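Local structure of putative cytoplasmic protein (Enterobacter cloacae, 4HFL) at residues A[29-34]-A[39-44]; A[65-70]-A[96-101]; A[72-75]-A[81-84]; A[100-105]-A[125-130]. The protein acts as a type VI secretion effector amidase, Tae4, which probably cleaves amide bonds of bacterial peptidoglycan and is inhibited by the immunity protein Tai4. All coordinates share one frame; numbering follows the deposited sequence.

Contact 1: A[29-34]-A[39-44]; sequences KEVNVN and GKLLGG
Val31 and Leu41 meet across a helix-loop-helix junction, where the chain leaves helix 21-30, runs through a short loop and returns as helix 35-42. The touch is between methyl groups, one from each residue: Val31 CG1 lies 3.6 Å from Leu41 CD2. The two side chains cross at about a right angle. Leu41 reaches over because its CG stands opposite the backbone N (chi1 171°), while chi2 of 91° departs from a staggered value. The same CD2 comes within 4.1 Å of the carbonyl oxygen Glu30 O, a plain van der Waals approach to the last turn of helix 21-30. No hydrogen bond joins the two segments.

The next shell shapes the turn that carries Val31. With this residue the backbone departs from helix 21-30, and Asn32 N bonds back to Lys29 O at 3.2 Å. Asn32 then centres an inverse gamma turn, in which Val33 N makes a weak 2.8 Å bond to Val31 O. On the other side, helix 35-42 closes through Gly43 N and Gly39 O, 2.9 Å apart, before Gly43 takes a positive phi.

Further out, Val31 and Leu42 both pack on Tyr65 of helix 59-69, and Arg62 of that helix hydrogen-bonds to Val33 O. The start of the second helix is set by Asn34, an N-cap residue with chi1 at 64°, whose OD1 accepts the backbone N of Gln37.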
loop_
_atom_site.group_PDB
_atom_site.type_symbol
_atom_site.label_atom_id
_atom_site.label_comp_id
_atom_site.label_asym_id
_atom_site.label_seq_id
_atom_site.Cartn_x
_atom_site.Cartn_y
_atom_site.Cartn_z
ATOM N N LYS A 29 6.506 9.492 0.486
ATOM C CA LYS A 29 6.630 10.805 -0.128
ATOM C C LYS A 29 7.499 10.684 -1.359
ATOM O O LYS A 29 7.143 11.218 -2.415
ATOM C CB LYS A 29 7.222 11.837 0.846
ATOM C CG LYS A 29 6.177 12.538 1.724
ATOM C CD LYS A 29 6.703 13.870 2.276
ATOM C CE LYS A 29 5.555 14.809 2.649
ATOM N NZ LYS A 29 6.032 16.105 3.225
ATOM N N GLU A 30 8.615 9.955 -1.238
ATOM C CA GLU A 30 9.471 9.747 -2.416
ATOM C C GLU A 30 8.726 9.132 -3.603
ATOM O O GLU A 30 9.015 9.472 -4.757
ATOM C CB GLU A 30 10.703 8.905 -2.079
ATOM C CG GLU A 30 11.741 9.623 -1.217
ATOM C CD GLU A 30 12.723 8.661 -0.577
ATOM O OE1 GLU A 30 12.587 7.434 -0.774
ATOM O OE2 GLU A 30 13.635 9.130 0.127
ATOM N N VAL A 31 7.777 8.229 -3.353
ATOM C CA VAL A 31 7.002 7.736 -4.528
ATOM C C VAL A 31 5.546 8.232 -4.732
ATOM O O VAL A 31 4.763 7.584 -5.436
ATOM C CB VAL A 31 7.033 6.188 -4.657
ATOM C CG1 VAL A 31 8.411 5.721 -5.042
ATOM C CG2 VAL A 31 6.594 5.537 -3.350
ATOM N N ASN A 32 5.179 9.369 -4.143
ATOM C CA ASN A 32 3.805 9.860 -4.256
ATOM C C ASN A 32 3.542 10.599 -5.567
ATOM O O ASN A 32 3.148 11.769 -5.568
ATOM C CB ASN A 32 3.424 10.755 -3.074
ATOM C CG ASN A 32 1.930 11.034 -3.015
ATOM O OD1 ASN A 32 1.129 10.285 -3.582
ATOM N ND2 ASN A 32 1.547 12.121 -2.343
ATOM N N VAL A 33 3.765 9.915 -6.682
ATOM C CA VAL A 33 3.409 10.466 -7.987
ATOM C C VAL A 33 2.551 9.458 -8.743
ATOM O O VAL A 33 2.392 8.319 -8.289
ATOM C CB VAL A 33 4.659 10.823 -8.797
ATOM C CG1 VAL A 33 5.345 12.038 -8.197
ATOM C CG2 VAL A 33 5.609 9.650 -8.836
ATOM N N ASN A 34 1.988 9.870 -9.880
ATOM C CA ASN A 34 1.178 8.966 -10.701
ATOM C C ASN A 34 1.987 7.759 -11.196
ATOM O O ASN A 34 3.229 7.806 -11.221
ATOM C CB ASN A 34 0.535 9.713 -11.882
ATOM C CG ASN A 34 1.561 10.270 -12.872
ATOM O OD1 ASN A 34 2.329 9.518 -13.478
ATOM N ND2 ASN A 34 1.544 11.592 -13.071
ATOM N N GLY A 39 6.958 4.514 -12.452
ATOM C CA GLY A 39 7.792 3.650 -13.273
ATOM C C GLY A 39 9.033 4.381 -13.743
ATOM O O GLY A 39 10.160 3.886 -13.629
ATOM N N LYS A 40 8.810 5.584 -14.262
ATOM C CA LYS A 40 9.876 6.463 -14.701
ATOM C C LYS A 40 10.900 6.740 -13.600
ATOM O O LYS A 40 12.017 7.168 -13.887
ATOM C CB LYS A 40 9.279 7.769 -15.228
ATOM C CG LYS A 40 9.036 7.783 -16.746
ATOM C CD LYS A 40 8.235 6.595 -17.256
ATOM C CE LYS A 40 8.308 6.500 -18.767
ATOM N NZ LYS A 40 9.553 5.816 -19.217
ATOM N N LEU A 41 10.517 6.489 -12.347
ATOM C CA LEU A 41 11.434 6.642 -11.214
ATOM C C LEU A 41 12.111 5.331 -10.798
ATOM O O LEU A 41 13.331 5.270 -10.656
ATOM C CB LEU A 41 10.702 7.225 -10.006
ATOM C CG LEU A 41 11.556 7.203 -8.742
ATOM C CD1 LEU A 41 12.319 8.495 -8.617
ATOM C CD2 LEU A 41 10.727 6.952 -7.500
ATOM N N LEU A 42 11.307 4.292 -10.594
ATOM C CA LEU A 42 11.806 3.020 -10.076
ATOM C C LEU A 42 12.578 2.224 -11.116
ATOM O O LEU A 42 13.252 1.249 -10.778
ATOM C CB LEU A 42 10.650 2.183 -9.535
ATOM C CG LEU A 42 10.028 2.745 -8.258
ATOM C CD1 LEU A 42 8.706 2.046 -7.884
ATOM C CD2 LEU A 42 11.030 2.649 -7.118
ATOM N N GLY A 43 12.474 2.650 -12.376
ATOM C CA GLY A 43 13.193 2.035 -13.482
ATOM C C GLY A 43 12.888 0.560 -13.702
ATOM O O GLY A 43 11.941 0.022 -13.123
ATOM N N GLY A 44 13.687 -0.083 -14.555
ATOM C CA GLY A 44 13.646 -1.527 -14.742
ATOM C C GLY A 44 12.352 -2.133 -15.264
ATOM O O GLY A 44 11.637 -1.523 -16.071
#

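Contact 2: A[65-70]-A[96-101]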
loop_
_atom_site.group_PDB
_atom_site.type_symbol
_atom_site.label_atom_id
_atom_site.label_comp_id
_atom_site.label_asym_id
_atom_site.label_seq_id
_atom_site.Cartn_x
_atom_site.Cartn_y
_atom_site.Cartn_z
ATOM N N TYR A 65 7.799 -0.386 -2.444
ATOM C CA TYR A 65 8.994 0.457 -2.266
ATOM C C TYR A 65 9.148 0.851 -0.786
ATOM O O TYR A 65 10.247 0.746 -0.198
ATOM C CB TYR A 65 8.927 1.699 -3.174
ATOM C CG TYR A 65 9.997 2.743 -2.896
ATOM C CD1 TYR A 65 11.247 2.657 -3.491
ATOM C CD2 TYR A 65 9.751 3.819 -2.047
ATOM C CE1 TYR A 65 12.226 3.600 -3.244
ATOM C CE2 TYR A 65 10.738 4.772 -1.785
ATOM C CZ TYR A 65 11.970 4.657 -2.389
ATOM O OH TYR A 65 12.961 5.598 -2.146
ATOM N N VAL A 66 8.040 1.287 -0.180
ATOM C CA VAL A 66 8.058 1.656 1.242
ATOM C C VAL A 66 8.547 0.504 2.109
ATOM O O VAL A 66 9.459 0.677 2.927
ATOM C CB VAL A 66 6.654 2.124 1.729
ATOM C CG1 VAL A 66 6.599 2.211 3.252
ATOM C CG2 VAL A 66 6.306 3.471 1.098
ATOM N N LEU A 67 7.938 -0.667 1.943
ATOM C CA LEU A 67 8.325 -1.827 2.749
ATOM C C LEU A 67 9.779 -2.220 2.504
ATOM O O LEU A 67 10.499 -2.508 3.447
ATOM C CB LEU A 67 7.414 -3.012 2.471
ATOM C CG LEU A 67 5.958 -2.836 2.921
ATOM C CD1 LEU A 67 5.123 -4.007 2.467
ATOM C CD2 LEU A 67 5.900 -2.713 4.419
ATOM N N ASN A 68 10.214 -2.210 1.244
ATOM C CA ASN A 68 11.580 -2.609 0.897
ATOM C C ASN A 68 12.592 -1.719 1.555
ATOM O O ASN A 68 13.631 -2.190 2.032
ATOM C CB ASN A 68 11.803 -2.558 -0.631
ATOM C CG ASN A 68 11.356 -3.832 -1.337
ATOM O OD1 ASN A 68 11.497 -4.941 -0.801
ATOM N ND2 ASN A 68 10.811 -3.680 -2.550
ATOM N N TYR A 69 12.315 -0.419 1.568
ATOM C CA TYR A 69 13.328 0.496 2.091
ATOM C C TYR A 69 13.189 0.797 3.582
ATOM O O TYR A 69 14.021 1.494 4.166
ATOM C CB TYR A 69 13.431 1.744 1.213
ATOM C CG TYR A 69 14.163 1.433 -0.074
ATOM C CD1 TYR A 69 15.528 1.631 -0.183
ATOM C CD2 TYR A 69 13.492 0.899 -1.166
ATOM C CE1 TYR A 69 16.210 1.327 -1.363
ATOM C CE2 TYR A 69 14.157 0.598 -2.344
ATOM C CZ TYR A 69 15.514 0.812 -2.435
ATOM O OH TYR A 69 16.165 0.501 -3.611
ATOM N N CYS A 70 12.154 0.226 4.202
ATOM C CA CYS A 70 11.983 0.310 5.651
ATOM C C CYS A 70 12.383 -1.007 6.324
ATOM O O CYS A 70 12.188 -1.186 7.525
ATOM C CB CYS A 70 10.537 0.679 6.005
ATOM S SG CYS A 70 10.174 2.416 5.694
ATOM N N LYS A 96 -4.359 -6.798 -4.156
ATOM C CA LYS A 96 -4.831 -7.912 -3.324
ATOM C C LYS A 96 -3.652 -8.645 -2.678
ATOM O O LYS A 96 -3.745 -9.134 -1.541
ATOM C CB LYS A 96 -5.676 -8.874 -4.170
ATOM C CG LYS A 96 -5.084 -10.261 -4.332
ATOM C CD LYS A 96 -5.265 -10.783 -5.756
ATOM C CE LYS A 96 -4.554 -12.124 -5.927
ATOM N NZ LYS A 96 -4.457 -12.543 -7.351
ATOM N N ASP A 97 -2.534 -8.693 -3.400
ATOM C CA ASP A 97 -1.325 -9.344 -2.904
ATOM C C ASP A 97 -0.685 -8.539 -1.775
ATOM O O ASP A 97 -0.209 -9.105 -0.791
ATOM C CB ASP A 97 -0.310 -9.523 -4.035
ATOM C CG ASP A 97 -0.756 -10.538 -5.079
ATOM O OD1 ASP A 97 -1.667 -11.346 -4.799
ATOM O OD2 ASP A 97 -0.171 -10.537 -6.180
ATOM N N MET A 98 -0.656 -7.217 -1.921
ATOM C CA MET A 98 -0.095 -6.364 -0.875
ATOM C C MET A 98 -0.971 -6.475 0.379
ATOM O O MET A 98 -0.473 -6.618 1.513
ATOM C CB MET A 98 -0.025 -4.917 -1.368
ATOM C CG MET A 98 0.477 -3.909 -0.339
ATOM S SD MET A 98 2.061 -4.364 0.419
ATOM C CE MET A 98 3.150 -4.404 -1.017
ATOM N N ILE A 99 -2.282 -6.437 0.143
ATOM C CA ILE A 99 -3.279 -6.550 1.201
ATOM C C ILE A 99 -3.116 -7.861 1.971
ATOM O O ILE A 99 -3.144 -7.865 3.203
ATOM C CB ILE A 99 -4.718 -6.386 0.629
ATOM C CG1 ILE A 99 -4.968 -4.914 0.244
ATOM C CG2 ILE A 99 -5.745 -6.837 1.626
ATOM C CD1 ILE A 99 -6.346 -4.636 -0.401
ATOM N N ALA A 100 -2.930 -8.970 1.256
ATOM C CA ALA A 100 -2.677 -10.265 1.908
ATOM C C ALA A 100 -1.320 -10.308 2.616
ATOM O O ALA A 100 -1.175 -10.905 3.682
ATOM C CB ALA A 100 -2.787 -11.389 0.895
ATOM N N PHE A 101 -0.325 -9.653 2.026
ATOM C CA PHE A 101 1.030 -9.686 2.540
ATOM C C PHE A 101 1.165 -8.994 3.886
ATOM O O PHE A 101 1.858 -9.491 4.774
ATOM C CB PHE A 101 1.974 -9.033 1.540
ATOM C CG PHE A 101 3.407 -8.990 1.992
ATOM C CD1 PHE A 101 4.060 -10.150 2.392
ATOM C CD2 PHE A 101 4.110 -7.793 1.994
ATOM C CE1 PHE A 101 5.395 -10.114 2.803
ATOM C CE2 PHE A 101 5.452 -7.746 2.398
ATOM C CZ PHE A 101 6.090 -8.904 2.801
#
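Leu67 of helix 59-69 pushes one methyl group, CD1, against Met98 and Phe101 of helix 95-106, and these three buried side chains make up the whole contact. Along 65-70, Tyr65 and Val66 come first and make no contact with 96-101; Val66 packs instead on Ala24 and Phe28 of helix 21-30. Leu67 is the residue that faces across, its CA lying 10.2 Å from the CA of Met98. With CG opposite its carbonyl carbon (chi1 -67°) and chi2 extended at 174°, it meets Met98 tip to tip: Leu67 CD1 is 3.7 Å from Met98 SD and 4.0 Å from Met98 CE. The methionine chain is bent at both chi2 and chi3, which brings its sulfur and terminal methyl to the same leucine carbon. Phe101 is approached differently. Leu67 CD1 sits at the edge of its ring, near the ring plane, 3.8 Å from Phe101 CE2, and the two side chains lie alongside, pointing opposite ways. Asn68 takes no part across the contact; its ND2 bonds to Arg90 O. Tyr69 N bonds to Tyr65 O at 3.0 Å, one helical turn back.

Membership of peptidase clan CA suggests that helix 59-69 is the central helix of a papain-like fold, with helix 95-106 packed beside it. No hydrogen bond or charge pairs the segments; dispersion between a methyl, a polarisable sulfur and a ring edge implies a contact specified by shape and burial instead of by directed bonds.

Contact 3: A[72-75]-A[81-84]; sequences IPVP and ATVT
Val74 and Thr82 form a small apolar contact between the loop that follows helix 59-69 and the first strand of the two-stranded antiparallel sheet 82-84/90-92. The evidence is a pair of methyl groups: Val74 CG1 lies 3.8 Å from Thr82 CG2, although the corresponding CA atoms are 8.3 Å apart. The side chains therefore span the gap, each overlapping the other's flank as it reaches across from its own backbone.

Each residue presents its methyl through its first torsion. In Val74, chi1 of 170° sets CG1 opposite the backbone N; in Thr82, chi1 of 62° places OG1 between the backbone N and the carbonyl carbon and turns CG2 to the loop. That methyl also comes within 4.0 Å of Pro75 O. Since no hydrogen bond links the segments, the threonine is used here through its carbon branch. From Pro73 to Pro75 the backbone runs extended, with angles close to polyproline II.

Both segments are also tied to helices by polar side chains: the Val74 amide is hydrogen-bonded by Asn68 of helix 59-69, and Ala81 N by Asp97 OD2 of helix 95-106. Around the pair, Arg90 and Met92 of the partner strand each touch both Val74 and Thr82, so the contact lies beside the sheet with the second strand as its common neighbour. Val83, the next residue along the strand, packs on helix 44-52, while Ile72 and Pro75 lie against Phe101 of helix 95-106.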
loop_
_atom_site.group_PDB
_atom_site.type_symbol
_atom_site.label_atom_id
_atom_site.label_comp_id
_atom_site.label_asym_id
_atom_site.label_seq_id
_atom_site.Cartn_x
_atom_site.Cartn_y
_atom_site.Cartn_z
ATOM N N ILE A 72 11.519 -4.300 5.376
ATOM C CA ILE A 72 10.683 -5.469 5.153
ATOM C C ILE A 72 10.806 -5.826 3.670
ATOM O O ILE A 72 10.084 -5.286 2.818
ATOM C CB ILE A 72 9.196 -5.210 5.534
ATOM C CG1 ILE A 72 9.048 -5.005 7.053
ATOM C CG2 ILE A 72 8.290 -6.358 5.059
ATOM C CD1 ILE A 72 7.649 -4.575 7.495
ATOM N N PRO A 73 11.728 -6.740 3.351
ATOM C CA PRO A 73 11.984 -7.040 1.939
ATOM C C PRO A 73 10.833 -7.836 1.339
ATOM O O PRO A 73 10.436 -8.849 1.923
ATOM C CB PRO A 73 13.289 -7.865 1.982
ATOM C CG PRO A 73 13.317 -8.480 3.352
ATOM C CD PRO A 73 12.581 -7.523 4.270
ATOM N N VAL A 74 10.282 -7.376 0.215
ATOM C CA VAL A 74 9.209 -8.125 -0.456
ATOM C C VAL A 74 9.768 -9.482 -0.896
ATOM O O VAL A 74 10.779 -9.534 -1.607
ATOM C CB VAL A 74 8.631 -7.339 -1.658
ATOM C CG1 VAL A 74 7.686 -8.205 -2.492
ATOM C CG2 VAL A 74 7.917 -6.068 -1.177
ATOM N N PRO A 75 9.120 -10.582 -0.462
ATOM C CA PRO A 75 9.676 -11.936 -0.602
ATOM C C PRO A 75 9.539 -12.504 -2.013
ATOM O O PRO A 75 8.828 -11.920 -2.833
ATOM C CB PRO A 75 8.812 -12.757 0.362
ATOM C CG PRO A 75 7.476 -12.074 0.312
ATOM C CD PRO A 75 7.770 -10.600 0.139
ATOM N N ALA A 81 2.608 -11.833 -6.608
ATOM C CA ALA A 81 3.161 -11.539 -7.934
ATOM C C ALA A 81 4.167 -10.405 -7.827
ATOM O O ALA A 81 3.828 -9.311 -7.369
ATOM C CB ALA A 81 2.055 -11.172 -8.916
ATOM N N THR A 82 5.404 -10.669 -8.240
ATOM C CA THR A 82 6.475 -9.691 -8.093
ATOM C C THR A 82 7.315 -9.591 -9.357
ATOM O O THR A 82 7.526 -10.589 -10.049
ATOM C CB THR A 82 7.408 -10.047 -6.905
ATOM O OG1 THR A 82 8.028 -11.316 -7.145
ATOM C CG2 THR A 82 6.618 -10.110 -5.584
ATOM N N VAL A 83 7.773 -8.381 -9.670
ATOM C CA VAL A 83 8.882 -8.232 -10.616
ATOM C C VAL A 83 10.015 -7.529 -9.878
ATOM O O VAL A 83 9.962 -7.395 -8.651
ATOM C CB VAL A 83 8.506 -7.447 -11.894
ATOM C CG1 VAL A 83 7.424 -8.196 -12.704
ATOM C CG2 VAL A 83 8.068 -6.027 -11.549
ATOM N N THR A 84 11.033 -7.088 -10.611
ATOM C CA THR A 84 12.134 -6.324 -10.022
ATOM C C THR A 84 12.194 -4.905 -10.584
ATOM O O THR A 84 11.769 -4.652 -11.717
ATOM C CB THR A 84 13.488 -6.990 -10.288
ATOM O OG1 THR A 84 13.700 -7.069 -11.705
ATOM C CG2 THR A 84 13.528 -8.388 -9.685
#

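Contact 4: A[100-105]-A[125-130]; sequences AFLPTV and QGIIIF
Leu102 carries the apolar part of this contact, setting one methyl against two isoleucines of strand 126-133. Leu102 CD1 lies 3.9 Å from Ile129 CD1 and 4.2 Å from Ile127 CG2. Leu102 and Ile129 overlap at their ends, having come from opposing backbones; an extended chain (chi2 172°) carries the CD1 of Ile129 to the helix, whereas Ile127 offers its beta branch. A second apolar touch lies within the helix, where Val105 CG2 stands 4.0 Å above one face of the Phe101 ring, displaced toward its rim.

These residues join helix 95-106 to the middle of a four-stranded antiparallel sheet ordered 111-114, 166-174, 126-133, 138-145. Strand alternation sends Ile127 and Ile129 to the helix side and Ile128 to the opposite one. Leu102 also rests on Trp173 and Val142 of the strands flanking 126-133, so it is set against three strands at once.

No hydrogen bond crosses between the two segments; those within the helix cluster at its kink. Helix 95-106 kinks at Pro103, whose N makes no bond to the preceding turn. Just beyond, Thr104 OG1 donates to Phe101 O at 2.6 Å, in the carbonyl plane and on a lone pair, with a C=O...O angle of 139°. Thr104 N adds a weak 3.0 Å bond to the same oxygen, and Val105 N reaches Leu102 O at 3.2 Å.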
loop_
_atom_site.group_PDB
_atom_site.type_symbol
_atom_site.label_atom_id
_atom_site.label_comp_id
_atom_site.label_asym_id
_atom_site.label_seq_id
_atom_site.Cartn_x
_atom_site.Cartn_y
_atom_site.Cartn_z
ATOM N N ALA A 100 -2.930 -8.970 1.256
ATOM C CA ALA A 100 -2.677 -10.265 1.908
ATOM C C ALA A 100 -1.320 -10.308 2.616
ATOM O O ALA A 100 -1.175 -10.905 3.682
ATOM C CB ALA A 100 -2.787 -11.389 0.895
ATOM N N PHE A 101 -0.325 -9.653 2.026
ATOM C CA PHE A 101 1.030 -9.686 2.540
ATOM C C PHE A 101 1.165 -8.994 3.886
ATOM O O PHE A 101 1.858 -9.491 4.774
ATOM C CB PHE A 101 1.974 -9.033 1.540
ATOM C CG PHE A 101 3.407 -8.990 1.992
ATOM C CD1 PHE A 101 4.060 -10.150 2.392
ATOM C CD2 PHE A 101 4.110 -7.793 1.994
ATOM C CE1 PHE A 101 5.395 -10.114 2.803
ATOM C CE2 PHE A 101 5.452 -7.746 2.398
ATOM C CZ PHE A 101 6.090 -8.904 2.801
ATOM N N LEU A 102 0.520 -7.841 4.033
ATOM C CA LEU A 102 0.723 -7.027 5.234
ATOM C C LEU A 102 0.554 -7.739 6.600
ATOM O O LEU A 102 1.425 -7.613 7.468
ATOM C CB LEU A 102 -0.106 -5.736 5.145
ATOM C CG LEU A 102 0.543 -4.768 4.153
ATOM C CD1 LEU A 102 -0.411 -3.652 3.748
ATOM C CD2 LEU A 102 1.818 -4.192 4.778
ATOM N N PRO A 103 -0.551 -8.483 6.808
ATOM C CA PRO A 103 -0.645 -9.116 8.133
ATOM C C PRO A 103 0.428 -10.195 8.385
ATOM O O PRO A 103 0.780 -10.456 9.538
ATOM C CB PRO A 103 -2.053 -9.732 8.133
ATOM C CG PRO A 103 -2.420 -9.873 6.691
ATOM C CD PRO A 103 -1.772 -8.695 6.009
ATOM N N THR A 104 0.967 -10.792 7.326
ATOM C CA THR A 104 1.963 -11.851 7.509
ATOM C C THR A 104 3.271 -11.306 8.043
ATOM O O THR A 104 4.092 -12.068 8.550
ATOM C CB THR A 104 2.248 -12.609 6.203
ATOM O OG1 THR A 104 3.035 -11.786 5.333
ATOM C CG2 THR A 104 0.935 -12.983 5.506
ATOM N N VAL A 105 3.477 -9.994 7.916
ATOM C CA VAL A 105 4.709 -9.372 8.417
ATOM C C VAL A 105 4.489 -8.406 9.591
ATOM O O VAL A 105 5.372 -8.234 10.434
ATOM C CB VAL A 105 5.539 -8.713 7.274
ATOM C CG1 VAL A 105 6.137 -9.793 6.383
ATOM C CG2 VAL A 105 4.680 -7.752 6.435
ATOM N N GLN A 125 -1.875 6.884 13.882
ATOM C CA GLN A 125 -1.025 7.049 12.697
ATOM C C GLN A 125 -0.481 5.677 12.305
ATOM O O GLN A 125 -0.117 4.870 13.176
ATOM C CB GLN A 125 0.130 8.038 12.973
ATOM C CG GLN A 125 1.183 7.563 13.988
ATOM C CD GLN A 125 2.274 8.594 14.215
ATOM O OE1 GLN A 125 2.051 9.800 14.022
ATOM N NE2 GLN A 125 3.469 8.128 14.627
ATOM N N GLY A 126 -0.446 5.388 11.007
ATOM C CA GLY A 126 0.085 4.110 10.569
ATOM C C GLY A 126 -0.286 3.733 9.147
ATOM O O GLY A 126 -0.546 4.590 8.307
ATOM N N ILE A 127 -0.291 2.432 8.881
ATOM C CA ILE A 127 -0.636 1.909 7.565
ATOM C C ILE A 127 -2.123 1.587 7.529
ATOM O O ILE A 127 -2.637 0.939 8.433
ATOM C CB ILE A 127 0.129 0.598 7.289
ATOM C CG1 ILE A 127 1.631 0.865 7.174
ATOM C CG2 ILE A 127 -0.409 -0.096 6.015
ATOM C CD1 ILE A 127 2.444 -0.403 7.005
ATOM N N ILE A 128 -2.814 1.997 6.468
ATOM C CA ILE A 128 -4.251 1.747 6.377
ATOM C C ILE A 128 -4.645 1.155 5.010
ATOM O O ILE A 128 -4.144 1.590 3.968
ATOM C CB ILE A 128 -5.067 3.032 6.736
ATOM C CG1 ILE A 128 -6.533 2.699 7.016
ATOM C CG2 ILE A 128 -4.945 4.103 5.641
ATOM C CD1 ILE A 128 -7.292 3.878 7.636
ATOM N N ILE A 129 -5.515 0.145 5.035
ATOM C CA ILE A 129 -6.050 -0.482 3.825
ATOM C C ILE A 129 -7.555 -0.236 3.750
ATOM O O ILE A 129 -8.295 -0.612 4.667
ATOM C CB ILE A 129 -5.899 -2.021 3.869
ATOM C CG1 ILE A 129 -4.431 -2.448 3.982
ATOM C CG2 ILE A 129 -6.580 -2.670 2.656
ATOM C CD1 ILE A 129 -4.281 -3.950 4.227
ATOM N N PHE A 130 -8.010 0.338 2.641
ATOM C CA PHE A 130 -9.428 0.555 2.395
ATOM C C PHE A 130 -9.866 -0.445 1.343
ATOM O O PHE A 130 -9.318 -0.446 0.262
ATOM C CB PHE A 130 -9.641 1.948 1.799
ATOM C CG PHE A 130 -9.213 3.078 2.698
ATOM C CD1 PHE A 130 -10.011 3.484 3.758
ATOM C CD2 PHE A 130 -8.016 3.747 2.467
ATOM C CE1 PHE A 130 -9.623 4.540 4.575
ATOM C CE2 PHE A 130 -7.630 4.803 3.274
ATOM C CZ PHE A 130 -8.435 5.201 4.333
#

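Overall arrangement
Contacts 2 and 4 are the buried ones, centred about 6 and 7 Å from the middle of the chain; contacts 1 and 3 lie farther out, at about 14 and 13 Å, and are only partly buried. Helix 95-106 serves both core contacts, facing helix 59-69 in one and the four-stranded sheet in the other, and Leu67 CD1 and Leu102 CD2, 4.0 Å apart, bring the two together. Helix 59-69 in turn ties contact 2 to contact 1 through Tyr65, and to contact 3 through a probable hydrogen bond from Ile72 N to Leu67 O. All four interfaces are apolar, but the outer two each include an approach to a carbonyl oxygen.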